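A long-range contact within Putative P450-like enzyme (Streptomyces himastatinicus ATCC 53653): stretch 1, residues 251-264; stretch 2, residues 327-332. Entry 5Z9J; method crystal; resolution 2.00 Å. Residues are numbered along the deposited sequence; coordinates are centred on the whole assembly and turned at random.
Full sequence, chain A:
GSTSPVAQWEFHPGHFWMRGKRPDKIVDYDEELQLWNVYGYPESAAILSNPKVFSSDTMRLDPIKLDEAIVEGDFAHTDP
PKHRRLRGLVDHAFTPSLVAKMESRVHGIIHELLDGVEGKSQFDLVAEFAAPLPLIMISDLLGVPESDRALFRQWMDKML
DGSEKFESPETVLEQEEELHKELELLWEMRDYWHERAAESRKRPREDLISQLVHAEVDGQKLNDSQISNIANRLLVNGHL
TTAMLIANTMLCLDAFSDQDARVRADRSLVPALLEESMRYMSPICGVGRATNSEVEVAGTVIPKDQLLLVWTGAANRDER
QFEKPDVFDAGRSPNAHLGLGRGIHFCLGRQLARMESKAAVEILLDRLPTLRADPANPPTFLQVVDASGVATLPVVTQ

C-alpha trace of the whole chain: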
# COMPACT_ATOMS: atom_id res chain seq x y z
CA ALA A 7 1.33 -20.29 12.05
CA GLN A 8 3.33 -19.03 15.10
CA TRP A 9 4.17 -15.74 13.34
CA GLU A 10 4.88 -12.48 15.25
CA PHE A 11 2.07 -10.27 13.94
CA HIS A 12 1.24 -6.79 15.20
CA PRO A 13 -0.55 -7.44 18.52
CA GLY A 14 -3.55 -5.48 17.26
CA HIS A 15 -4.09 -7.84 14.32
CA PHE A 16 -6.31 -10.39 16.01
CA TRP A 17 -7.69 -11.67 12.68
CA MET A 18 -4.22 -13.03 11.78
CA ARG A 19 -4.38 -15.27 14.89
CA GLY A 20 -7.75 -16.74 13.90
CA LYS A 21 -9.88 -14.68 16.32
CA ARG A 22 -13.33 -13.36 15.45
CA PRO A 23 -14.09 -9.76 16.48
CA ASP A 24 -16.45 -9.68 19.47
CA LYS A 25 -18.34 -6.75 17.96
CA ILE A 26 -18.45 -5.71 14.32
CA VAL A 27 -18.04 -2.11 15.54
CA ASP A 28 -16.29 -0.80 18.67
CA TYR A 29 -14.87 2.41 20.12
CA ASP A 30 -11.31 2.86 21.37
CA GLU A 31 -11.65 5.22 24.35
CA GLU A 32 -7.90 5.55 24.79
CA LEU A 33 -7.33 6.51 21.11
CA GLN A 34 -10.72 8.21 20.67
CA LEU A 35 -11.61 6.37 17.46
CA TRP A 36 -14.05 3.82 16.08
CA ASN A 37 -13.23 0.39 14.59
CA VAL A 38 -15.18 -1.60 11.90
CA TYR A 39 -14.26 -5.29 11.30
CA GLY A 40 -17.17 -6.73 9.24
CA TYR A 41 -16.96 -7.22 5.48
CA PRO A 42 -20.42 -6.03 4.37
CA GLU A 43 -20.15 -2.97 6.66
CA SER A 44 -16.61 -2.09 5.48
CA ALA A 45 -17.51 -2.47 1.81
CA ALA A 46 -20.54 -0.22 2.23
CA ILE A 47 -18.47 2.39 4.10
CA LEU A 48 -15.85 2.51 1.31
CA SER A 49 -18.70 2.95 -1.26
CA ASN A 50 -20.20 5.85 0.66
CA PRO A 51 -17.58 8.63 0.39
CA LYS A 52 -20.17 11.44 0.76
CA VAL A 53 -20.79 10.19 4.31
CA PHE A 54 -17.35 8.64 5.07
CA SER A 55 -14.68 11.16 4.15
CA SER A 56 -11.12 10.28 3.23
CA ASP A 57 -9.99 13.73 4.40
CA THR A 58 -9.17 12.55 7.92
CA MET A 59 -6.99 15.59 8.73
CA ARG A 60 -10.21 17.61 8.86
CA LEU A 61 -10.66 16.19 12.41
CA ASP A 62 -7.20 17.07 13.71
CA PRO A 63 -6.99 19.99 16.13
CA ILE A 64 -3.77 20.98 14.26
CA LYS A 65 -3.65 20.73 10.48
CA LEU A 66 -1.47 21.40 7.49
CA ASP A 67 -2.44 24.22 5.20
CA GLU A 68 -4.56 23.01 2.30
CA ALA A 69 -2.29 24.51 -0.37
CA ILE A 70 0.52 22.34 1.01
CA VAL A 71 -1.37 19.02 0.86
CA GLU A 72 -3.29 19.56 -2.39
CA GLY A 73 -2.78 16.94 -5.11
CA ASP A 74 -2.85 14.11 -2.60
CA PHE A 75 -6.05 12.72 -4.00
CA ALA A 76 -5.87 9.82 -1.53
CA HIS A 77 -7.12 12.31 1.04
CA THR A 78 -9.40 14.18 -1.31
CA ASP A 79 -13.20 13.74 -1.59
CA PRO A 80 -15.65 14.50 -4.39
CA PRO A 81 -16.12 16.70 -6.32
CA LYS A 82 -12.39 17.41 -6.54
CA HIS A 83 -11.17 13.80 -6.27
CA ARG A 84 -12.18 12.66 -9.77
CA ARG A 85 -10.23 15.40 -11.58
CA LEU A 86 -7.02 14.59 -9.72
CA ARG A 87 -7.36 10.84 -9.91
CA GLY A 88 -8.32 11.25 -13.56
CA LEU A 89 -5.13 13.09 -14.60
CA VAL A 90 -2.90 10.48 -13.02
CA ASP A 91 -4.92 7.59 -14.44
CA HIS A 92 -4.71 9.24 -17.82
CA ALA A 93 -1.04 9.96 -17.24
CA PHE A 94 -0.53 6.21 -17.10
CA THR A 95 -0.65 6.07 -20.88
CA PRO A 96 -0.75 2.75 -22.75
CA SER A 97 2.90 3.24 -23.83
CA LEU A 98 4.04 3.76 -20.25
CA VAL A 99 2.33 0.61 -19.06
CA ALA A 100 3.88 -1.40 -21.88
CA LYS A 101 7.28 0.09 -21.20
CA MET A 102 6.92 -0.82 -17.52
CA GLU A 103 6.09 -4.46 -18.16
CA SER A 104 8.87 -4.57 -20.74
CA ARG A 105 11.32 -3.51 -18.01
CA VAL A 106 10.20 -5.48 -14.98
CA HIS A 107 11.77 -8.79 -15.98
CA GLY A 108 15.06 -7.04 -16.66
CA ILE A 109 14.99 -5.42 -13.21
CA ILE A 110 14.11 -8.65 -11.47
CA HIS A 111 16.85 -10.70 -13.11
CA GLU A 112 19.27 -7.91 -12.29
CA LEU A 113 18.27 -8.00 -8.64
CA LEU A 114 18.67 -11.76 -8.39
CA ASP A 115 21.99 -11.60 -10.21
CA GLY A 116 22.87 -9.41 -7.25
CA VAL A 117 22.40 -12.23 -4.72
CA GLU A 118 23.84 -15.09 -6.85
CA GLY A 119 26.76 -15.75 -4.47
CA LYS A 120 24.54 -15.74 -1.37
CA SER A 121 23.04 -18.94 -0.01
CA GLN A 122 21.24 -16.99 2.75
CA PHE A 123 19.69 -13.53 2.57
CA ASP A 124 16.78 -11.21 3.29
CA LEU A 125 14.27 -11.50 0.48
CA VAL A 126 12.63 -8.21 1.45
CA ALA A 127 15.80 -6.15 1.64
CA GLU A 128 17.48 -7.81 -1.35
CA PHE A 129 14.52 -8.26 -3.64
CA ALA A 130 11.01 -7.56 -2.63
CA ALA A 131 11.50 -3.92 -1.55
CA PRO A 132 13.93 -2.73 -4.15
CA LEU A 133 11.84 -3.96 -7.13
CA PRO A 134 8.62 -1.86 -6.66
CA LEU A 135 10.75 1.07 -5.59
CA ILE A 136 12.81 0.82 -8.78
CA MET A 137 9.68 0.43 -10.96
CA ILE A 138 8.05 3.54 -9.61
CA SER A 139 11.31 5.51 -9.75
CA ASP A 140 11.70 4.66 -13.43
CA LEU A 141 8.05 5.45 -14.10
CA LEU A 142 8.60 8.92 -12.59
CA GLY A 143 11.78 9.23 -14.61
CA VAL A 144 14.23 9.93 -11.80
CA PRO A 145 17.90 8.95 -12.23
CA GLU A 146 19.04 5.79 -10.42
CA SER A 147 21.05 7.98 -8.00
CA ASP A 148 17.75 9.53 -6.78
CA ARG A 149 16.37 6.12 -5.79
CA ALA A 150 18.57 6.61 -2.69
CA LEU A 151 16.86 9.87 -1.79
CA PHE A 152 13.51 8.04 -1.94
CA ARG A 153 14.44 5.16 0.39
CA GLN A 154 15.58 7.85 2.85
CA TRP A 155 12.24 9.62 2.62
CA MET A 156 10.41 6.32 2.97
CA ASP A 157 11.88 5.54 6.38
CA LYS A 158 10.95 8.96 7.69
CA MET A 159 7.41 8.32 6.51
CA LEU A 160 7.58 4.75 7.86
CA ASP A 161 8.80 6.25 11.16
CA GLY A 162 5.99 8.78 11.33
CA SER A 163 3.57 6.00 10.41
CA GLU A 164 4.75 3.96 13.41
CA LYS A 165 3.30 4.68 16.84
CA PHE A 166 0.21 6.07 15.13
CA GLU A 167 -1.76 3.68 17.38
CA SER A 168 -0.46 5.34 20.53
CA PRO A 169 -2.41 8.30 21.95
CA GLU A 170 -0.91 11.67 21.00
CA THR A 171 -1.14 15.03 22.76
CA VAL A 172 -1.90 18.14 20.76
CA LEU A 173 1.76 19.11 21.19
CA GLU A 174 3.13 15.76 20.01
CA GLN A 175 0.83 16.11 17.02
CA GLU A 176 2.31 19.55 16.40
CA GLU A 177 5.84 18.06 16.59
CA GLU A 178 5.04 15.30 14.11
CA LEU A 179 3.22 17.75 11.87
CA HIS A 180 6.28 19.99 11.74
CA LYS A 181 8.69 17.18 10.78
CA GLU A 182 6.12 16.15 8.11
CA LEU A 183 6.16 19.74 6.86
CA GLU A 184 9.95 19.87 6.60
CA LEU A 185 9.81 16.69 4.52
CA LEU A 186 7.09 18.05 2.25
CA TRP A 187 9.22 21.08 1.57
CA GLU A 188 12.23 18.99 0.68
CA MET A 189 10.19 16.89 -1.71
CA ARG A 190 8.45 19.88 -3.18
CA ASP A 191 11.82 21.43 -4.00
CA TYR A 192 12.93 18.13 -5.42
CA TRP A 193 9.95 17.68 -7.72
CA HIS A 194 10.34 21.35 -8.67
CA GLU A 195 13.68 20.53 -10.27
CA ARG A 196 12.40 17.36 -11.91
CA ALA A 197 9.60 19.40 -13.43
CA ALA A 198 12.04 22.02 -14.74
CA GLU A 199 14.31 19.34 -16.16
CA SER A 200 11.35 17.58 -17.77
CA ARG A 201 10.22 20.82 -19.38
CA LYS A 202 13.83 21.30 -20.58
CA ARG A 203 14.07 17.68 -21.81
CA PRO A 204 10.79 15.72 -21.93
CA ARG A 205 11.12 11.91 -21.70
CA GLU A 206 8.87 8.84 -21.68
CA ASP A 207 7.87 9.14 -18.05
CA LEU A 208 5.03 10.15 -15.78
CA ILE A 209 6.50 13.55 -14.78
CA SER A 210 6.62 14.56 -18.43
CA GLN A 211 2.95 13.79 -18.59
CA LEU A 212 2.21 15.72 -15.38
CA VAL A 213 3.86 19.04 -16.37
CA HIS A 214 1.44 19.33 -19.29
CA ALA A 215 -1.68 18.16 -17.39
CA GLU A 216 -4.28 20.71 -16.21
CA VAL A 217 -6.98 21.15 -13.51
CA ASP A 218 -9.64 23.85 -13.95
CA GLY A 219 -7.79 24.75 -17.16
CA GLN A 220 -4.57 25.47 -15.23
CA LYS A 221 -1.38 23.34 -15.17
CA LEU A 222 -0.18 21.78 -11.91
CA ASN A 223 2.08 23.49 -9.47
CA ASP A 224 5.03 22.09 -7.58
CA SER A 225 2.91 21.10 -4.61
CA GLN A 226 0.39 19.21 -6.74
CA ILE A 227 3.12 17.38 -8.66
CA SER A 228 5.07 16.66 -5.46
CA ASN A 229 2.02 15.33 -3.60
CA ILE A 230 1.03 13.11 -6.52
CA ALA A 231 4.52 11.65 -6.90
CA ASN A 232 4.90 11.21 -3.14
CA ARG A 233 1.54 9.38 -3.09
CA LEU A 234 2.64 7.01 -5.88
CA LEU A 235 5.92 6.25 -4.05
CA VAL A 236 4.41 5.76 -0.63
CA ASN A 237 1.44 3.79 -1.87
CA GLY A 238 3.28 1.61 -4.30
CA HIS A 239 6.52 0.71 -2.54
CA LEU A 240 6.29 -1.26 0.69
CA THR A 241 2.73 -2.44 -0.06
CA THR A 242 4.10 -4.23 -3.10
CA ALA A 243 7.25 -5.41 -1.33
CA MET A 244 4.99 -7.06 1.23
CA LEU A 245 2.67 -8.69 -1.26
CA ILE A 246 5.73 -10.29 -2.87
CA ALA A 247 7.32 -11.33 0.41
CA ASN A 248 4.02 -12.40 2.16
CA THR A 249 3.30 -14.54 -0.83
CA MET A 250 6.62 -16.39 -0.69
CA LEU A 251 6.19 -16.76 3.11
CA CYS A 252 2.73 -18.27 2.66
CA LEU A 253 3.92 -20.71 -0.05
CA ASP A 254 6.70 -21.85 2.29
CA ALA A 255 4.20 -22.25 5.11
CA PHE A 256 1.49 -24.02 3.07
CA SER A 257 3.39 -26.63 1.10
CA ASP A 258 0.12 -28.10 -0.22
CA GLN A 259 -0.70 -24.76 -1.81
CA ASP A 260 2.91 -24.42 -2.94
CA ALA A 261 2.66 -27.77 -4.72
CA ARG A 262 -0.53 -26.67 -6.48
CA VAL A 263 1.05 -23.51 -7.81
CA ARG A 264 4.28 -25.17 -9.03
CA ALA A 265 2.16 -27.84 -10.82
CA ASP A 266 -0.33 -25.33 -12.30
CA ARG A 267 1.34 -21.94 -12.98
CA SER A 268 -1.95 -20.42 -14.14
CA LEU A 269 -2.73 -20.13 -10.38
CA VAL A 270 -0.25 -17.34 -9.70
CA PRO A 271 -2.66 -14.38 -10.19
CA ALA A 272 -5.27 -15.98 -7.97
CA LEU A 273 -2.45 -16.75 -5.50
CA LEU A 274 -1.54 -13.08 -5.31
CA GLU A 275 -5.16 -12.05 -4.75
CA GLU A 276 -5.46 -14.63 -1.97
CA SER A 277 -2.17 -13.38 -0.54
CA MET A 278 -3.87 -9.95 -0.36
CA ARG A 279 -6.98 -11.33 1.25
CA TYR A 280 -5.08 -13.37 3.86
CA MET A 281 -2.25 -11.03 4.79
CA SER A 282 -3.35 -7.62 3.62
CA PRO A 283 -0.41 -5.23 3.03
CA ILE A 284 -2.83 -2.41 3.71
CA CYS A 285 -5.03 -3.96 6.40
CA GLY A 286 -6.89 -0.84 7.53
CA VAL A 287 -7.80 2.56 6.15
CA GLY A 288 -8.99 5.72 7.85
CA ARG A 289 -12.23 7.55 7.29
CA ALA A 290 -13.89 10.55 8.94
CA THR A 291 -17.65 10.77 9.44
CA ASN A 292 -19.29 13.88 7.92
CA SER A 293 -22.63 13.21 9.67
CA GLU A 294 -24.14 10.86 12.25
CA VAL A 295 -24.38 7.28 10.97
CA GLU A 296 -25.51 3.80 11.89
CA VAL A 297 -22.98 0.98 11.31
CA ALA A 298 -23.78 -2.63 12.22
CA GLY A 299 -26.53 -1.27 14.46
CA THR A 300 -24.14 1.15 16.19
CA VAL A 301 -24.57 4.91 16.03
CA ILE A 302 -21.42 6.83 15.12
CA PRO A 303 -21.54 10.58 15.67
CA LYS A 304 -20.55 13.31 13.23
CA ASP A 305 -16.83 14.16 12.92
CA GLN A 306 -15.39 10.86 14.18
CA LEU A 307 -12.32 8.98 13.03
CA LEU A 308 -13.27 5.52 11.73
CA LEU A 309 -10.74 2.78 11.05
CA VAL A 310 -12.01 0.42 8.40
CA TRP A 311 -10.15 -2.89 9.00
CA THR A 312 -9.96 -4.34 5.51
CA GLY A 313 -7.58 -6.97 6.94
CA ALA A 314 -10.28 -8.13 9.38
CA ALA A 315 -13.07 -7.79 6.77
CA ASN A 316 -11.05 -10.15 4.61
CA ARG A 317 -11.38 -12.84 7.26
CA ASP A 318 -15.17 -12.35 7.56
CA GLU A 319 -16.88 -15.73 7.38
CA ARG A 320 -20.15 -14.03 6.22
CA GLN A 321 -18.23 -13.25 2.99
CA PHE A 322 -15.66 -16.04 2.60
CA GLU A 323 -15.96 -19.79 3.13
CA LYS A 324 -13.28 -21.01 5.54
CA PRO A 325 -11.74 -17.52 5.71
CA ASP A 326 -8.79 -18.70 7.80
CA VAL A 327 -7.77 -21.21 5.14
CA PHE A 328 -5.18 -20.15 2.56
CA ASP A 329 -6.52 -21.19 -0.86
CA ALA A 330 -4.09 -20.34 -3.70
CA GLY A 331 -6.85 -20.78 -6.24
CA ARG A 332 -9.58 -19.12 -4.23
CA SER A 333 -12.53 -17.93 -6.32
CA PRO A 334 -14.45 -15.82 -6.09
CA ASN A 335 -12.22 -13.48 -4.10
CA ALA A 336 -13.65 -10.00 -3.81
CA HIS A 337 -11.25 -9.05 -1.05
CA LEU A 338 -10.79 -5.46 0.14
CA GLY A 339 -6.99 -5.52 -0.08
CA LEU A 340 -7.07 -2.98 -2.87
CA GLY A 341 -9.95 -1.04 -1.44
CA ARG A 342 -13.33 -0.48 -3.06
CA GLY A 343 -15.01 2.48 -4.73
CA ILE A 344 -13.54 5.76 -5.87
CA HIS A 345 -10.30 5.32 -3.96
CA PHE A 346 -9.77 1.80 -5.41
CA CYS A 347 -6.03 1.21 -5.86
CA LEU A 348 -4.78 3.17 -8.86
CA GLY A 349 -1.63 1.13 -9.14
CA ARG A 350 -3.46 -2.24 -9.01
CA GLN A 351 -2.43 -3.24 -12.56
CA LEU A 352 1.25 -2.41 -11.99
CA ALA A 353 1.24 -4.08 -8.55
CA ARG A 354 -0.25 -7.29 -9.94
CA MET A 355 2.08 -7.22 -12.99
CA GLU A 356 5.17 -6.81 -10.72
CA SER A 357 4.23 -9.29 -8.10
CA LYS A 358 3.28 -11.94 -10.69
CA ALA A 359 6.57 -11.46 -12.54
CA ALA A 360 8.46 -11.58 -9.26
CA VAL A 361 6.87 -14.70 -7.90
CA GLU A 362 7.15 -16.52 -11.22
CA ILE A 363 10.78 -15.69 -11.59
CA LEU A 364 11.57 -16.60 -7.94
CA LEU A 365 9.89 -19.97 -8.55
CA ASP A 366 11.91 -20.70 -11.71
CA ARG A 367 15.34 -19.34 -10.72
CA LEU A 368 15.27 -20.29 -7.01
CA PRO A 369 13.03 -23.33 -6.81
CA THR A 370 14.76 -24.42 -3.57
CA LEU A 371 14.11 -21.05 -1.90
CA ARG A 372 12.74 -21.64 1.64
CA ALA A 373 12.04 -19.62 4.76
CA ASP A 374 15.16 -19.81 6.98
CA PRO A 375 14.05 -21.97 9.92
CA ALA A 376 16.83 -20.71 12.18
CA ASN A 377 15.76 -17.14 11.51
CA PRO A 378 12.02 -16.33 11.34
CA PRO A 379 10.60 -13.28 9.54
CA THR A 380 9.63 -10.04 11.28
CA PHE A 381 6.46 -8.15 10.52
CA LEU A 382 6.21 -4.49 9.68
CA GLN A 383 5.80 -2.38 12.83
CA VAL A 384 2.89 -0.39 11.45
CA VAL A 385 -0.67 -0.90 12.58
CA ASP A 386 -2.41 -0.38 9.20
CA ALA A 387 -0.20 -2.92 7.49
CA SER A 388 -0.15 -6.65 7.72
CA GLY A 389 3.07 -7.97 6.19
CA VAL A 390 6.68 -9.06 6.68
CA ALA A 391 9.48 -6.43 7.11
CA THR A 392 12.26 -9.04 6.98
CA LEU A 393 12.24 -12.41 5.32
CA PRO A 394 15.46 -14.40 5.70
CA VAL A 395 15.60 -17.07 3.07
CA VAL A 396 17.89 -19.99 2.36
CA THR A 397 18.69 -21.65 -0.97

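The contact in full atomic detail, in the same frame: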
# COMPACT_ATOMS: atom_id res chain seq x y z
N LEU A 251 6.30 -16.23 1.74
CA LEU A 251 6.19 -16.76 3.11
C LEU A 251 5.04 -17.75 3.24
O LEU A 251 5.17 -18.78 3.91
CB LEU A 251 5.98 -15.64 4.11
CG LEU A 251 5.60 -16.12 5.50
CD1 LEU A 251 6.78 -16.83 6.17
CD2 LEU A 251 5.13 -14.97 6.39
N CYS A 252 3.91 -17.41 2.63
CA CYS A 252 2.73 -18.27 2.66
C CYS A 252 2.89 -19.62 1.88
O CYS A 252 2.40 -20.68 2.28
CB CYS A 252 1.52 -17.46 2.15
SG CYS A 252 0.96 -16.25 3.37
N LEU A 253 3.54 -19.55 0.72
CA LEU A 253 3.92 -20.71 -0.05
C LEU A 253 4.83 -21.65 0.76
O LEU A 253 4.72 -22.86 0.69
CB LEU A 253 4.66 -20.26 -1.32
CG LEU A 253 3.81 -19.63 -2.42
CD1 LEU A 253 4.71 -19.14 -3.53
CD2 LEU A 253 2.85 -20.60 -2.98
N ASP A 254 5.82 -21.06 1.44
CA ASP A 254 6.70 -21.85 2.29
C ASP A 254 5.91 -22.52 3.41
O ASP A 254 6.15 -23.67 3.75
CB ASP A 254 7.80 -20.98 2.89
CG ASP A 254 8.75 -21.78 3.78
OD1 ASP A 254 9.84 -22.17 3.32
OD2 ASP A 254 8.42 -21.99 4.97
N ALA A 255 4.96 -21.78 3.96
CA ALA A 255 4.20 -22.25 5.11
C ALA A 255 3.17 -23.31 4.71
O ALA A 255 2.98 -24.29 5.41
CB ALA A 255 3.50 -21.06 5.77
N PHE A 256 2.54 -23.11 3.56
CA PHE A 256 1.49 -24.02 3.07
C PHE A 256 1.93 -24.82 1.87
O PHE A 256 1.53 -24.54 0.73
CB PHE A 256 0.24 -23.21 2.75
CG PHE A 256 -0.08 -22.22 3.81
CD1 PHE A 256 -0.36 -22.65 5.11
CD2 PHE A 256 -0.23 -20.90 3.52
CE1 PHE A 256 -0.66 -21.75 6.11
CE2 PHE A 256 -0.54 -20.00 4.51
CZ PHE A 256 -0.75 -20.42 5.80
N SER A 257 2.73 -25.85 2.15
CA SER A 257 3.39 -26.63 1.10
C SER A 257 2.39 -27.29 0.15
O SER A 257 2.73 -27.55 -1.00
CB SER A 257 4.32 -27.69 1.71
OG SER A 257 3.58 -28.65 2.46
N ASP A 258 1.18 -27.59 0.64
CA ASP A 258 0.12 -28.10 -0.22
C ASP A 258 -0.24 -27.07 -1.28
O ASP A 258 -0.40 -27.38 -2.47
CB ASP A 258 -1.13 -28.49 0.58
CG ASP A 258 -1.79 -27.31 1.32
OD1 ASP A 258 -1.11 -26.54 2.04
OD2 ASP A 258 -3.00 -27.07 1.12
N GLN A 259 -0.37 -25.83 -0.87
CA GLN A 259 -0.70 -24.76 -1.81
C GLN A 259 0.48 -24.47 -2.73
O GLN A 259 0.33 -24.17 -3.92
CB GLN A 259 -1.08 -23.50 -1.06
CG GLN A 259 -2.30 -23.66 -0.22
CD GLN A 259 -3.46 -24.25 -1.02
OE1 GLN A 259 -3.90 -23.67 -2.01
NE2 GLN A 259 -3.93 -25.41 -0.61
N ASP A 260 1.67 -24.58 -2.17
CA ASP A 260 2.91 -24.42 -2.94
C ASP A 260 2.99 -25.46 -4.07
O ASP A 260 3.35 -25.13 -5.22
CB ASP A 260 4.09 -24.52 -1.99
CG ASP A 260 5.43 -24.32 -2.68
OD1 ASP A 260 5.68 -23.20 -3.16
OD2 ASP A 260 6.26 -25.24 -2.65
N ALA A 261 2.64 -26.71 -3.75
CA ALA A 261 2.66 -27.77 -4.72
C ALA A 261 1.67 -27.46 -5.84
O ALA A 261 1.95 -27.74 -7.01
CB ALA A 261 2.34 -29.16 -4.08
N ARG A 262 0.50 -26.96 -5.48
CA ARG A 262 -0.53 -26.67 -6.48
C ARG A 262 -0.02 -25.66 -7.48
O ARG A 262 -0.22 -25.83 -8.67
CB ARG A 262 -1.82 -26.13 -5.84
CG ARG A 262 -2.66 -27.15 -5.07
CD ARG A 262 -3.81 -26.42 -4.37
NE ARG A 262 -4.81 -25.88 -5.29
CZ ARG A 262 -5.85 -25.13 -4.93
NH1 ARG A 262 -5.97 -24.74 -3.66
NH2 ARG A 262 -6.71 -24.71 -5.84
N VAL A 263 0.65 -24.62 -6.97
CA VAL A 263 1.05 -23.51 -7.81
C VAL A 263 2.21 -23.89 -8.73
O VAL A 263 2.21 -23.49 -9.90
CB VAL A 263 1.41 -22.26 -6.95
CG1 VAL A 263 2.10 -21.17 -7.79
CG2 VAL A 263 0.13 -21.69 -6.32
N ARG A 264 3.18 -24.64 -8.21
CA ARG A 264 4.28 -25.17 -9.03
C ARG A 264 3.75 -26.08 -10.16
O ARG A 264 4.25 -26.06 -11.28
CB ARG A 264 5.27 -25.92 -8.15
CG ARG A 264 5.93 -24.97 -7.14
CD ARG A 264 6.79 -25.69 -6.09
NE ARG A 264 7.63 -24.78 -5.27
CZ ARG A 264 8.44 -23.80 -5.69
NH1 ARG A 264 8.61 -23.56 -6.98
NH2 ARG A 264 9.13 -23.06 -4.82
N VAL A 327 -8.50 -20.27 5.97
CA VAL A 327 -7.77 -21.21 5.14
C VAL A 327 -7.13 -20.47 3.97
O VAL A 327 -7.80 -19.68 3.29
CB VAL A 327 -8.65 -22.26 4.55
CG1 VAL A 327 -7.89 -23.08 3.54
CG2 VAL A 327 -9.23 -23.19 5.68
N PHE A 328 -5.86 -20.75 3.72
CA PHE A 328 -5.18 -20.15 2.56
C PHE A 328 -5.44 -20.98 1.31
O PHE A 328 -5.00 -22.13 1.22
CB PHE A 328 -3.71 -20.05 2.80
CG PHE A 328 -3.01 -19.15 1.78
CD1 PHE A 328 -2.80 -17.83 2.08
CD2 PHE A 328 -2.63 -19.62 0.54
CE1 PHE A 328 -2.16 -16.96 1.15
CE2 PHE A 328 -1.96 -18.75 -0.40
CZ PHE A 328 -1.78 -17.42 -0.07
N ASP A 329 -6.18 -20.43 0.36
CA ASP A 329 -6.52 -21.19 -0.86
C ASP A 329 -5.95 -20.50 -2.08
O ASP A 329 -6.53 -19.53 -2.55
CB ASP A 329 -8.04 -21.31 -0.98
CG ASP A 329 -8.49 -22.15 -2.13
OD1 ASP A 329 -7.72 -22.33 -3.08
OD2 ASP A 329 -9.62 -22.70 -2.06
N ALA A 330 -4.85 -21.03 -2.62
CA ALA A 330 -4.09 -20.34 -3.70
C ALA A 330 -4.94 -20.11 -4.93
O ALA A 330 -4.71 -19.16 -5.68
CB ALA A 330 -2.85 -21.13 -4.08
N GLY A 331 -5.99 -20.91 -5.08
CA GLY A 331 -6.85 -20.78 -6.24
C GLY A 331 -8.20 -20.22 -5.89
O GLY A 331 -9.16 -20.38 -6.64
N ARG A 332 -8.28 -19.58 -4.72
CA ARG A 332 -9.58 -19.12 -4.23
C ARG A 332 -10.34 -18.27 -5.23
O ARG A 332 -9.80 -17.29 -5.76
CB ARG A 332 -9.42 -18.33 -2.94
CG ARG A 332 -10.80 -18.01 -2.33
CD ARG A 332 -10.71 -17.22 -1.09
NE ARG A 332 -10.08 -17.92 0.01
CZ ARG A 332 -10.75 -18.61 0.94
NH1 ARG A 332 -12.07 -18.76 0.82
NH2 ARG A 332 -10.11 -19.19 1.94

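A strand-less segment can be fastened to a helix if its buried side chains fill a pocket and its unpaired backbone groups find side-chain partners; the contact between residues 251-264 and 327-332 illustrates both devices within 383 Å² of surface buried between them, both sides summed. Two helical segments, broken at F256, supply one side, and an irregular segment ending in a type I turn supplies the other.

V327 makes no contact across the interface, but its carbonyl O accepts a hydrogen bond from R332 NH2 (2.7 Å), tying the two ends of the segment together. F328 is the hydrophobic anchor. Its CB points toward the helices, and with chi1 in the t well its buried ring receives C252 CB over one face, 4.2 Å from the ring centroid, while Q259 CG lies at the edge, 4.1 Å from F328 CD2. The F256 ring is nearly parallel to it but slid aside, with F256 CE2 3.6 Å from F328 CB. A flat, broad side chain suits this place because it offers separate surfaces to a small cysteine and to the aliphatic part of a glutamine.

D329 opens the turn, and its carboxylate works in two directions: OD1 accepts a hydrogen bond from G331 N (3.0 Å) and forms a salt bridge with R262 NH1 (3.0 Å), lying near the guanidinium plane. A330 CB, its small methyl, sits 3.8 Å from V263 CG2, while its amide N donates to Q259 OE1 (2.9 Å) in an almost straight hydrogen bond. The Q259 amide is itself braced, since NE2 donates to D258 OD2 (2.6 Å). At G331 the absence of a side chain matters: an ideal CB would lie 2.8 Å from R262 NH2, a clash. R332 closes the turn, its N donating a hydrogen bond to D329 O (2.8 Å).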